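PDB 6Y2K: beta-galactosidase from Marinomonas sp. ef1, which hydrolyses terminal beta-D-galactose residues from beta-galactosides, working as a cold-active hexameric enzyme of glycoside hydrolase family 42. Local coordinates for residues A[71-76]-A[118-123]; A[557-562]-A[566-571]. All coordinates share one frame; numbering follows the deposited sequence.

Contact 1 of 2, residues A[71-76]-A[118-123]; sequences GTPTAT and RRMVTM
Thr-72, Pro-73 and Thr-74 pack against Met-120 and Val-121 in a small, buried, apolar contact of the TIM barrel. The loop that leaves barrel strand 67-71 leans here on helix 111-128, the helix that carries the beta-alpha-beta crossover to the neighbouring parallel strand 134-138. No hydrogen bond joins the two segments, so methyl and methylene groups do all the work.

Val-121 is the shared surface: its CG2 branch receives the methyls of both threonines, whereas its flank also touches Gln-226 and Ile-229 of helix 205-233. A beta-branched residue suits this place because it presents a short, rigid methyl to a loop that comes close. Thr-72 meets it obliquely, with Thr-72 CG2 3.9 Å from Val-121 CG2. With chi1 67°, OG1 sits between the backbone N and the carbonyl carbon and bonds to the Gln-226 side chain and the backbone N of Asp-140, while CG2 faces Val-121. Threonine thus serves two neighbours at once, an apolar side chain of the helix on one branch and a buried polar network on the other. Thr-74 divides its labour likewise: OG1 is bonded to Asp-140 and Gln-226, which gives this buried hydroxyl two partners.

Pro-73, the first residue of a type I turn that ends at Thr-76, offers its ring to the methionine. Met-120 extends CG anti to its backbone N (chi1 172°), and Pro-73 CG lies 3.9 Å from Met-120 CG. The flexible chain then bends at chi2 and chi3, and also packs on Trp-39 and Ile-42; Trp-39 touches Pro-73 as well and joins the same apolar cluster. The second threonine closes the contact a little more loosely, with Thr-74 CG2 4.2 Å from Val-121 CG2.

Contact 2 of 2, residues A[557-562]-A[566-571]; sequences LPCLLK and GNPVLM
Two flat carbonyl groups, those of Leu-561 and Leu-570, each take two N-H groups across an antiparallel hairpin. Over one face of the Leu-561 carbonyl stand both Val-569 N (2.9 Å from Leu-561 O, 35° out of plane) and Leu-570 N (3.1 Å). The Leu-570 carbonyl is gripped nearer its plane: Leu-560 N lies 2.7 Å from Leu-570 O, and Leu-561 N also bonds to it. Each strand thus carries a classic beta bulge, Leu-560/Leu-561 opposite Leu-570 and Val-569/Leu-570 opposite Leu-561.

The Leu-561 and Leu-570 side chains slant across each other on one face, Leu-570 CG anti to the backbone N (chi1 173°) and Leu-561 CB 3.9 Å from Leu-570 CB; branched apolar ends suit this buried face. Val-569 CB lies 3.5 Å from Leu-561 O, and its CG2 reaches the Lys-562 backbone. On the other face, Cys-559 SG rests 3.7 Å from Pro-568 CB. Lys-562 lays its aliphatic chain along the turn, CD 3.6 Å from the O of positive-phi Gly-566, and a water bridges its NZ to that carbonyl, weakly at the glycine.

Strand 576-579 flanks 568-573, helix 585-598 packs Leu-587 and Ser-591 on the leucine face, and strand 549-555 meets Met-571.

How the contacts relate
The two contacts lie on opposite sides of the chain's centre, about 56 Å apart between their centres, and share no element. Contact 1 belongs to the TIM barrel and is wholly buried, joining a loop to the next crossover helix, some forty residues on; it relies on side chains alone, and its polar groups find their partners in other barrel segments. Contact 2 joins neighbouring strands of a hairpin in the beta-galactosidase trimerisation domain and is only partly buried. There the backbone supplies the main bonds, with Leu-561 and Leu-570 on a buried face and a partly exposed lysine that also packs on Tyr-604 of another subunit. Beside contact 1, Thr-76 of the same loop packs on Trp-183 of another subunit.

Contact 1 of 2, residues A[71-76]-A[118-123]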
loop_
_atom_site.group_PDB
_atom_site.type_symbol
_atom_site.label_atom_id
_atom_site.label_comp_id
_atom_site.label_asym_id
_atom_site.label_seq_id
_atom_site.Cartn_x
_atom_site.Cartn_y
_atom_site.Cartn_z
ATOM N N GLY A 71 50.958 22.219 -0.142
ATOM C CA GLY A 71 50.795 20.759 -0.045
ATOM C C GLY A 71 52.010 19.988 -0.548
ATOM O O GLY A 71 52.489 20.269 -1.640
ATOM N N THR A 72 52.500 19.014 0.227
ATOM C CA THR A 72 53.508 18.088 -0.277
ATOM C C THR A 72 52.804 17.192 -1.311
ATOM O O THR A 72 51.652 16.812 -1.105
ATOM C CB THR A 72 54.212 17.231 0.814
ATOM O OG1 THR A 72 53.297 16.309 1.428
ATOM C CG2 THR A 72 54.852 18.115 1.864
ATOM N N PRO A 73 53.484 16.870 -2.421
ATOM C CA PRO A 73 52.842 16.234 -3.569
ATOM C C PRO A 73 52.840 14.694 -3.571
ATOM O O PRO A 73 52.708 14.075 -4.635
ATOM C CB PRO A 73 53.674 16.775 -4.732
ATOM C CG PRO A 73 55.048 16.797 -4.161
ATOM C CD PRO A 73 54.864 17.279 -2.748
ATOM N N THR A 74 52.914 14.087 -2.393
ATOM C CA THR A 74 53.175 12.651 -2.271
ATOM C C THR A 74 51.955 11.736 -2.495
ATOM O O THR A 74 52.112 10.512 -2.548
ATOM C CB THR A 74 53.823 12.325 -0.910
ATOM O OG1 THR A 74 53.003 12.815 0.154
ATOM C CG2 THR A 74 55.197 12.958 -0.799
ATOM N N ALA A 75 50.761 12.310 -2.641
ATOM C CA ALA A 75 49.553 11.532 -2.945
ATOM C C ALA A 75 49.564 10.973 -4.354
ATOM O O ALA A 75 48.942 9.936 -4.610
ATOM C CB ALA A 75 48.306 12.387 -2.751
ATOM N N THR A 76 50.244 11.671 -5.261
ATOM C CA THR A 76 50.247 11.352 -6.682
ATOM C C THR A 76 51.672 11.381 -7.255
ATOM O O THR A 76 52.021 12.291 -8.005
ATOM C CB THR A 76 49.326 12.321 -7.464
ATOM O OG1 THR A 76 49.516 13.665 -7.012
ATOM C CG2 THR A 76 47.874 11.954 -7.256
ATOM N N ARG A 118 60.936 11.270 1.520
ATOM C CA ARG A 118 61.956 11.992 2.287
ATOM C C ARG A 118 62.723 12.962 1.385
ATOM O O ARG A 118 62.926 14.118 1.759
ATOM C CB ARG A 118 62.934 11.035 2.980
ATOM C CG ARG A 118 63.764 11.695 4.085
ATOM C CD ARG A 118 64.885 10.781 4.567
ATOM N NE ARG A 118 64.385 9.461 4.930
ATOM C CZ ARG A 118 63.721 9.198 6.048
ATOM N NH1 ARG A 118 63.476 10.165 6.921
ATOM N NH2 ARG A 118 63.301 7.967 6.288
ATOM N N ARG A 119 63.126 12.486 0.199
ATOM C CA ARG A 119 63.852 13.311 -0.780
ATOM C C ARG A 119 63.052 14.525 -1.229
ATOM O O ARG A 119 63.545 15.651 -1.176
ATOM C CB ARG A 119 64.252 12.503 -2.029
ATOM C CG ARG A 119 65.153 13.285 -2.988
ATOM C CD ARG A 119 65.385 12.616 -4.342
ATOM N NE ARG A 119 64.142 12.410 -5.078
ATOM C CZ ARG A 119 63.717 13.160 -6.093
ATOM N NH1 ARG A 119 64.436 14.182 -6.547
ATOM N NH2 ARG A 119 62.561 12.856 -6.656
ATOM N N MET A 120 61.823 14.293 -1.693
ATOM C CA MET A 120 61.008 15.372 -2.259
ATOM C C MET A 120 60.543 16.375 -1.201
ATOM O O MET A 120 60.559 17.584 -1.447
ATOM C CB MET A 120 59.800 14.819 -3.045
ATOM C CG MET A 120 58.803 15.879 -3.500
ATOM S SD MET A 120 59.498 17.166 -4.557
ATOM C CE MET A 120 59.607 16.311 -6.124
ATOM N N VAL A 121 60.126 15.879 -0.041
ATOM C CA VAL A 121 59.669 16.768 1.028
ATOM C C VAL A 121 60.830 17.616 1.563
ATOM O O VAL A 121 60.639 18.795 1.865
ATOM C CB VAL A 121 58.946 16.012 2.160
ATOM C CG1 VAL A 121 58.615 16.951 3.323
ATOM C CG2 VAL A 121 57.658 15.392 1.623
ATOM N N THR A 122 62.015 17.021 1.671
ATOM C CA THR A 122 63.218 17.775 2.029
ATOM C C THR A 122 63.528 18.854 0.991
ATOM O O THR A 122 63.770 20.006 1.361
ATOM C CB THR A 122 64.438 16.860 2.220
ATOM O OG1 THR A 122 64.164 15.923 3.265
ATOM C CG2 THR A 122 65.692 17.683 2.592
ATOM N N MET A 123 63.506 18.495 -0.295
ATOM C CA MET A 123 63.701 19.486 -1.365
ATOM C C MET A 123 62.738 20.666 -1.242
ATOM O O MET A 123 63.162 21.819 -1.283
ATOM C CB MET A 123 63.530 18.862 -2.755
ATOM C CG MET A 123 64.732 18.096 -3.284
ATOM S SD MET A 123 64.581 17.821 -5.070
ATOM C CE MET A 123 63.189 16.716 -5.133
#

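Contact 2 of 2, residues A[557-562]-A[566-571]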
loop_
_atom_site.group_PDB
_atom_site.type_symbol
_atom_site.label_atom_id
_atom_site.label_comp_id
_atom_site.label_asym_id
_atom_site.label_seq_id
_atom_site.Cartn_x
_atom_site.Cartn_y
_atom_site.Cartn_z
ATOM N N LEU A 557 20.824 -3.175 39.762
ATOM C CA LEU A 557 20.649 -1.743 39.541
ATOM C C LEU A 557 19.190 -1.427 39.180
ATOM O O LEU A 557 18.531 -2.245 38.546
ATOM C CB LEU A 557 21.572 -1.248 38.421
ATOM C CG LEU A 557 23.066 -1.225 38.717
ATOM C CD1 LEU A 557 23.844 -1.026 37.428
ATOM C CD2 LEU A 557 23.414 -0.138 39.733
ATOM N N PRO A 558 18.683 -0.240 39.579
ATOM C CA PRO A 558 17.343 0.131 39.129
ATOM C C PRO A 558 17.283 0.257 37.608
ATOM O O PRO A 558 18.260 0.710 36.997
ATOM C CB PRO A 558 17.117 1.509 39.758
ATOM C CG PRO A 558 18.126 1.629 40.849
ATOM C CD PRO A 558 19.302 0.825 40.384
ATOM N N CYS A 559 16.149 -0.134 37.029
ATOM C CA CYS A 559 15.918 -0.078 35.589
ATOM C C CYS A 559 15.070 1.134 35.236
ATOM O O CYS A 559 14.017 1.350 35.828
ATOM C CB CYS A 559 15.198 -1.335 35.121
ATOM S SG CYS A 559 16.240 -2.800 35.135
ATOM N N LEU A 560 15.542 1.908 34.263
ATOM C CA LEU A 560 14.818 3.052 33.723
ATOM C C LEU A 560 14.059 2.696 32.442
ATOM O O LEU A 560 13.110 3.407 32.079
ATOM C CB LEU A 560 15.776 4.210 33.451
ATOM C CG LEU A 560 16.563 4.803 34.634
ATOM C CD1 LEU A 560 15.619 5.187 35.775
ATOM C CD2 LEU A 560 17.676 3.891 35.152
ATOM N N LEU A 561 14.503 1.638 31.754
ATOM C CA LEU A 561 13.802 1.046 30.611
ATOM C C LEU A 561 13.964 -0.472 30.654
ATOM O O LEU A 561 15.024 -0.965 31.037
ATOM C CB LEU A 561 14.370 1.568 29.285
ATOM C CG LEU A 561 14.300 3.074 29.004
ATOM C CD1 LEU A 561 15.073 3.419 27.741
ATOM C CD2 LEU A 561 12.864 3.553 28.868
ATOM N N LYS A 562 12.924 -1.200 30.251
ATOM C CA LYS A 562 12.944 -2.656 30.185
ATOM C C LYS A 562 12.175 -3.141 28.965
ATOM O O LYS A 562 11.311 -2.437 28.465
ATOM C CB LYS A 562 12.280 -3.255 31.425
ATOM C CG LYS A 562 12.896 -2.824 32.745
ATOM C CD LYS A 562 12.354 -3.603 33.935
ATOM C CE LYS A 562 10.857 -3.428 34.100
ATOM N NZ LYS A 562 10.445 -3.649 35.514
ATOM N N GLY A 566 10.667 -7.988 30.946
ATOM C CA GLY A 566 11.235 -7.390 32.149
ATOM C C GLY A 566 12.754 -7.346 32.200
ATOM O O GLY A 566 13.316 -7.001 33.250
ATOM N N ASN A 567 13.419 -7.644 31.077
ATOM C CA ASN A 567 14.893 -7.666 31.008
ATOM C C ASN A 567 15.399 -6.223 30.946
ATOM O O ASN A 567 14.815 -5.396 30.252
ATOM C CB ASN A 567 15.397 -8.495 29.804
ATOM C CG ASN A 567 16.881 -8.271 29.475
ATOM O OD1 ASN A 567 17.775 -8.710 30.197
ATOM N ND2 ASN A 567 17.135 -7.622 28.349
ATOM N N PRO A 568 16.486 -5.907 31.685
ATOM C CA PRO A 568 17.010 -4.538 31.651
ATOM C C PRO A 568 17.450 -4.034 30.275
ATOM O O PRO A 568 18.157 -4.741 29.559
ATOM C CB PRO A 568 18.223 -4.609 32.587
ATOM C CG PRO A 568 17.908 -5.705 33.535
ATOM C CD PRO A 568 17.167 -6.717 32.720
ATOM N N VAL A 569 17.008 -2.825 29.930
ATOM C CA VAL A 569 17.440 -2.113 28.723
ATOM C C VAL A 569 18.317 -0.915 29.106
ATOM O O VAL A 569 19.417 -0.769 28.586
ATOM C CB VAL A 569 16.233 -1.682 27.854
ATOM C CG1 VAL A 569 16.632 -0.670 26.774
ATOM C CG2 VAL A 569 15.589 -2.908 27.226
ATOM N N LEU A 570 17.834 -0.064 30.005
ATOM C CA LEU A 570 18.643 1.037 30.540
ATOM C C LEU A 570 18.559 0.988 32.062
ATOM O O LEU A 570 17.470 0.898 32.623
ATOM C CB LEU A 570 18.166 2.370 29.963
ATOM C CG LEU A 570 18.730 3.707 30.483
ATOM C CD1 LEU A 570 20.220 3.689 30.693
ATOM C CD2 LEU A 570 18.365 4.829 29.519
ATOM N N MET A 571 19.715 1.014 32.715
ATOM C CA MET A 571 19.811 0.788 34.158
ATOM C C MET A 571 20.868 1.680 34.770
ATOM O O MET A 571 21.856 2.025 34.118
ATOM C CB MET A 571 20.141 -0.687 34.449
ATOM C CG MET A 571 21.494 -1.175 33.907
ATOM S SD MET A 571 21.455 -2.743 33.016
ATOM C CE MET A 571 20.510 -2.285 31.562
HETATM O O HOH W 1 11.043 -6.636 35.880
#